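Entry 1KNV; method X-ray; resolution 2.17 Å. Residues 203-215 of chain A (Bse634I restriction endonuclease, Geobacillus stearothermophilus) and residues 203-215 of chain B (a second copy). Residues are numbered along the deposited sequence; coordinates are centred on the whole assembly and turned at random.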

# COMPACT_ATOMS: atom_id res chain seq x y z
N PRO A 203 -0.17 -19.80 -27.50
CA PRO A 203 -0.07 -18.41 -27.03
C PRO A 203 -1.35 -17.75 -26.50
O PRO A 203 -1.36 -17.24 -25.39
CB PRO A 203 0.51 -17.69 -28.24
CG PRO A 203 1.43 -18.72 -28.82
CD PRO A 203 0.57 -19.98 -28.76
N ASP A 204 -2.42 -17.77 -27.29
CA ASP A 204 -3.66 -17.14 -26.87
C ASP A 204 -4.27 -17.78 -25.62
O ASP A 204 -4.74 -17.08 -24.73
CB ASP A 204 -4.69 -17.12 -28.02
CG ASP A 204 -5.11 -18.51 -28.50
OD1 ASP A 204 -4.25 -19.41 -28.61
OD2 ASP A 204 -6.31 -18.70 -28.79
N ARG A 205 -4.23 -19.11 -25.55
CA ARG A 205 -4.79 -19.82 -24.41
C ARG A 205 -3.94 -19.63 -23.17
O ARG A 205 -4.44 -19.57 -22.05
CB ARG A 205 -4.90 -21.30 -24.74
CG ARG A 205 -6.03 -21.62 -25.69
CD ARG A 205 -5.86 -23.02 -26.27
NE ARG A 205 -6.94 -23.37 -27.18
CZ ARG A 205 -6.79 -24.16 -28.23
NH1 ARG A 205 -5.60 -24.69 -28.51
NH2 ARG A 205 -7.83 -24.42 -29.02
N ARG A 206 -2.63 -19.54 -23.38
CA ARG A 206 -1.71 -19.35 -22.27
C ARG A 206 -1.98 -17.97 -21.66
O ARG A 206 -2.04 -17.82 -20.43
CB ARG A 206 -0.27 -19.43 -22.78
CG ARG A 206 0.73 -19.89 -21.76
CD ARG A 206 2.13 -19.78 -22.32
NE ARG A 206 2.53 -18.38 -22.49
CZ ARG A 206 3.66 -17.98 -23.06
NH1 ARG A 206 4.51 -18.89 -23.55
NH2 ARG A 206 3.98 -16.69 -23.12
N LEU A 207 -2.15 -16.96 -22.51
CA LEU A 207 -2.42 -15.60 -22.05
C LEU A 207 -3.75 -15.51 -21.31
O LEU A 207 -3.89 -14.75 -20.35
CB LEU A 207 -2.43 -14.64 -23.24
CG LEU A 207 -2.49 -13.15 -22.89
CD1 LEU A 207 -1.32 -12.79 -21.99
CD2 LEU A 207 -2.44 -12.33 -24.17
N GLN A 208 -4.74 -16.27 -21.78
CA GLN A 208 -6.06 -16.31 -21.15
C GLN A 208 -5.88 -16.78 -19.70
O GLN A 208 -6.55 -16.27 -18.79
CB GLN A 208 -6.98 -17.27 -21.89
CG GLN A 208 -7.55 -16.75 -23.16
CD GLN A 208 -8.04 -17.87 -24.06
OE1 GLN A 208 -8.40 -18.96 -23.61
NE2 GLN A 208 -8.05 -17.59 -25.36
N LEU A 209 -5.00 -17.74 -19.49
CA LEU A 209 -4.78 -18.24 -18.14
C LEU A 209 -4.12 -17.13 -17.31
O LEU A 209 -4.61 -16.81 -16.23
CB LEU A 209 -3.90 -19.50 -18.15
CG LEU A 209 -4.55 -20.75 -18.73
CD1 LEU A 209 -3.54 -21.87 -18.70
CD2 LEU A 209 -5.78 -21.08 -17.91
N VAL A 210 -3.07 -16.51 -17.85
CA VAL A 210 -2.38 -15.42 -17.15
C VAL A 210 -3.29 -14.25 -16.78
O VAL A 210 -3.24 -13.77 -15.67
CB VAL A 210 -1.24 -14.83 -17.98
CG1 VAL A 210 -0.69 -13.58 -17.27
CG2 VAL A 210 -0.13 -15.89 -18.17
N HIS A 211 -4.16 -13.85 -17.69
CA HIS A 211 -5.05 -12.75 -17.39
C HIS A 211 -6.11 -13.10 -16.36
O HIS A 211 -6.36 -12.34 -15.43
CB HIS A 211 -5.72 -12.25 -18.66
CG HIS A 211 -6.48 -10.98 -18.47
ND1 HIS A 211 -5.92 -9.86 -17.89
CD2 HIS A 211 -7.78 -10.67 -18.69
CE1 HIS A 211 -6.83 -8.92 -17.76
NE2 HIS A 211 -7.98 -9.39 -18.24
N GLU A 212 -6.73 -14.26 -16.51
CA GLU A 212 -7.78 -14.67 -15.60
C GLU A 212 -7.26 -14.79 -14.18
O GLU A 212 -7.97 -14.46 -13.24
CB GLU A 212 -8.36 -16.00 -16.06
CG GLU A 212 -9.52 -16.47 -15.23
CD GLU A 212 -10.31 -17.54 -15.94
OE1 GLU A 212 -9.86 -18.71 -16.00
OE2 GLU A 212 -11.40 -17.22 -16.46
N GLY A 213 -6.03 -15.27 -14.04
CA GLY A 213 -5.45 -15.41 -12.72
C GLY A 213 -5.22 -14.04 -12.11
O GLY A 213 -5.37 -13.85 -10.91
N ASN A 214 -4.85 -13.08 -12.95
CA ASN A 214 -4.63 -11.72 -12.50
C ASN A 214 -5.98 -11.11 -12.12
O ASN A 214 -6.10 -10.45 -11.09
CB ASN A 214 -3.98 -10.88 -13.61
CG ASN A 214 -2.46 -10.88 -13.53
OD1 ASN A 214 -1.87 -10.33 -12.59
ND2 ASN A 214 -1.81 -11.51 -14.51
N ILE A 215 -6.99 -11.35 -12.96
CA ILE A 215 -8.33 -10.83 -12.73
C ILE A 215 -8.97 -11.38 -11.46
O ILE A 215 -9.47 -10.61 -10.64
CB ILE A 215 -9.26 -11.16 -13.92
CG1 ILE A 215 -8.89 -10.27 -15.11
CG2 ILE A 215 -10.72 -10.92 -13.56
CD1 ILE A 215 -9.20 -8.80 -14.90
N PRO B 203 -10.36 -11.18 -30.43
CA PRO B 203 -10.15 -11.59 -29.04
C PRO B 203 -8.71 -11.70 -28.54
O PRO B 203 -8.35 -11.03 -27.57
CB PRO B 203 -10.88 -12.92 -28.97
CG PRO B 203 -12.07 -12.65 -29.84
CD PRO B 203 -11.43 -11.99 -31.04
N ASP B 204 -7.90 -12.52 -29.19
CA ASP B 204 -6.52 -12.69 -28.76
C ASP B 204 -5.72 -11.39 -28.81
O ASP B 204 -4.90 -11.14 -27.93
CB ASP B 204 -5.83 -13.79 -29.60
CG ASP B 204 -5.63 -13.40 -31.06
OD1 ASP B 204 -6.55 -12.79 -31.66
OD2 ASP B 204 -4.55 -13.72 -31.62
N ARG B 205 -5.97 -10.57 -29.81
CA ARG B 205 -5.24 -9.31 -29.94
C ARG B 205 -5.71 -8.27 -28.96
O ARG B 205 -4.94 -7.43 -28.51
CB ARG B 205 -5.37 -8.79 -31.37
CG ARG B 205 -4.58 -9.61 -32.36
CD ARG B 205 -5.02 -9.32 -33.77
NE ARG B 205 -4.28 -10.13 -34.73
CZ ARG B 205 -4.65 -10.30 -35.99
NH1 ARG B 205 -5.76 -9.73 -36.44
NH2 ARG B 205 -3.92 -11.05 -36.81
N ARG B 206 -6.99 -8.32 -28.62
CA ARG B 206 -7.53 -7.38 -27.66
C ARG B 206 -6.97 -7.72 -26.28
O ARG B 206 -6.61 -6.84 -25.50
CB ARG B 206 -9.05 -7.50 -27.64
CG ARG B 206 -9.73 -6.30 -27.06
CD ARG B 206 -11.22 -6.53 -27.04
NE ARG B 206 -11.58 -7.48 -26.00
CZ ARG B 206 -12.78 -8.02 -25.85
NH1 ARG B 206 -13.76 -7.71 -26.69
NH2 ARG B 206 -13.00 -8.86 -24.85
N LEU B 207 -6.88 -9.02 -26.00
CA LEU B 207 -6.36 -9.49 -24.73
C LEU B 207 -4.90 -9.11 -24.59
O LEU B 207 -4.44 -8.78 -23.50
CB LEU B 207 -6.53 -11.01 -24.61
CG LEU B 207 -6.22 -11.61 -23.23
CD1 LEU B 207 -7.16 -11.01 -22.20
CD2 LEU B 207 -6.37 -13.12 -23.26
N GLN B 208 -4.15 -9.13 -25.69
CA GLN B 208 -2.74 -8.74 -25.65
C GLN B 208 -2.60 -7.29 -25.21
O GLN B 208 -1.66 -6.95 -24.49
CB GLN B 208 -2.09 -8.92 -27.01
CG GLN B 208 -2.05 -10.35 -27.45
CD GLN B 208 -1.65 -10.48 -28.90
OE1 GLN B 208 -1.65 -11.57 -29.45
NE2 GLN B 208 -1.30 -9.36 -29.52
N LEU B 209 -3.50 -6.43 -25.65
CA LEU B 209 -3.44 -5.03 -25.25
C LEU B 209 -3.70 -4.94 -23.76
O LEU B 209 -2.95 -4.30 -23.04
CB LEU B 209 -4.50 -4.21 -25.98
CG LEU B 209 -4.22 -4.01 -27.47
CD1 LEU B 209 -5.35 -3.23 -28.10
CD2 LEU B 209 -2.91 -3.28 -27.63
N VAL B 210 -4.75 -5.62 -23.31
CA VAL B 210 -5.11 -5.60 -21.90
C VAL B 210 -4.00 -6.10 -20.98
O VAL B 210 -3.68 -5.46 -19.99
CB VAL B 210 -6.40 -6.44 -21.65
CG1 VAL B 210 -6.64 -6.59 -20.18
CG2 VAL B 210 -7.61 -5.77 -22.30
N HIS B 211 -3.40 -7.23 -21.32
CA HIS B 211 -2.35 -7.77 -20.47
C HIS B 211 -1.10 -6.91 -20.48
O HIS B 211 -0.48 -6.69 -19.44
CB HIS B 211 -1.98 -9.19 -20.88
CG HIS B 211 -0.97 -9.82 -19.99
ND1 HIS B 211 -1.17 -9.98 -18.64
CD2 HIS B 211 0.28 -10.28 -20.24
CE1 HIS B 211 -0.08 -10.50 -18.09
NE2 HIS B 211 0.81 -10.70 -19.05
N GLU B 212 -0.72 -6.44 -21.66
CA GLU B 212 0.46 -5.61 -21.80
C GLU B 212 0.30 -4.32 -21.00
O GLU B 212 1.24 -3.86 -20.35
CB GLU B 212 0.74 -5.32 -23.28
CG GLU B 212 1.85 -4.33 -23.50
CD GLU B 212 2.50 -4.45 -24.87
OE1 GLU B 212 3.40 -5.29 -25.03
OE2 GLU B 212 2.10 -3.70 -25.79
N GLY B 213 -0.90 -3.75 -21.02
CA GLY B 213 -1.14 -2.54 -20.25
C GLY B 213 -0.98 -2.80 -18.77
O GLY B 213 -0.43 -1.97 -18.04
N ASN B 214 -1.45 -3.95 -18.30
CA ASN B 214 -1.32 -4.29 -16.88
C ASN B 214 0.12 -4.51 -16.48
O ASN B 214 0.54 -4.06 -15.42
CB ASN B 214 -2.12 -5.55 -16.56
CG ASN B 214 -3.54 -5.23 -16.19
OD1 ASN B 214 -3.79 -4.61 -15.15
ND2 ASN B 214 -4.49 -5.65 -17.03
N ILE B 215 0.87 -5.20 -17.34
CA ILE B 215 2.28 -5.51 -17.11
C ILE B 215 3.15 -4.25 -17.04
O ILE B 215 3.93 -4.07 -16.09
CB ILE B 215 2.86 -6.44 -18.21
CG1 ILE B 215 2.32 -7.85 -18.02
CG2 ILE B 215 4.38 -6.47 -18.15
CD1 ILE B 215 2.86 -8.51 -16.75
O HOH W 1 -4.86 -14.00 -26.17
O HOH W 2 -3.10 -9.21 -17.02

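No direct hydrogen bond joins these two helices; the polar links between them run through two waters lying between the chains. Water 2 sits 3.0 Å from ND1 of His211(A) and 2.6 Å from ND1 of His211(B), so one molecule bridges the same atom of both imidazoles. Water 1 donates weakly to the backbone O of Asp204(A) and to the backbone O of Asp204(B), each at 3.4 Å.

The helices run in broadly the same direction, their axes 43° apart and 10.1 Å from each other at closest approach. At two points the same residue pairs with itself: CA of Asp204(A) lies 5.6 Å from CA of Asp204(B), and CA of His211(A) lies 6.4 Å from CA of His211(B). At the first pair, CB of Asp204(A) meets CB of Asp204(B) at 3.9 Å, while OD1 and OD2 in each copy are hydrogen-bonded to a residue just outside one of the stretches.

Between these pairs, leucine supplies the apolar packing. CG of Leu207(A) lies 3.9 Å from CD2 of Leu207(B), and each leucine gives up 86 Å² of the 483 Å² buried in total. Both adopt chi1 t, chi2 p, which carries CD1 to the opposing imidazole: CD1 of Leu207(A) is 3.5 Å from CD2 of His211(B), and CD1 of Leu207(B) is 3.6 Å from CD2 of His211(A).

Each histidine, with chi1 t, also packs against a valine, with CE1 of His211(B) 3.2 Å from CG1 of Val210(A) and CE1 of His211(A) 3.4 Å from CG1 of Val210(B). Histidine thus combines carbon contacts with a water-binding nitrogen. ND2 of Asn214(A) and ND2 of Asn214(B) each lie at the edge of the other chain's His211 ring, 4.1 Å from its CE1, but the hydrogen bonds of these nitrogens stay within the helix: ND2 of Asn214(A) donates to O of Val210(A) at 2.9 Å, and ND2 of Asn214(B) donates weakly to O of Val210(B) at 3.1 Å.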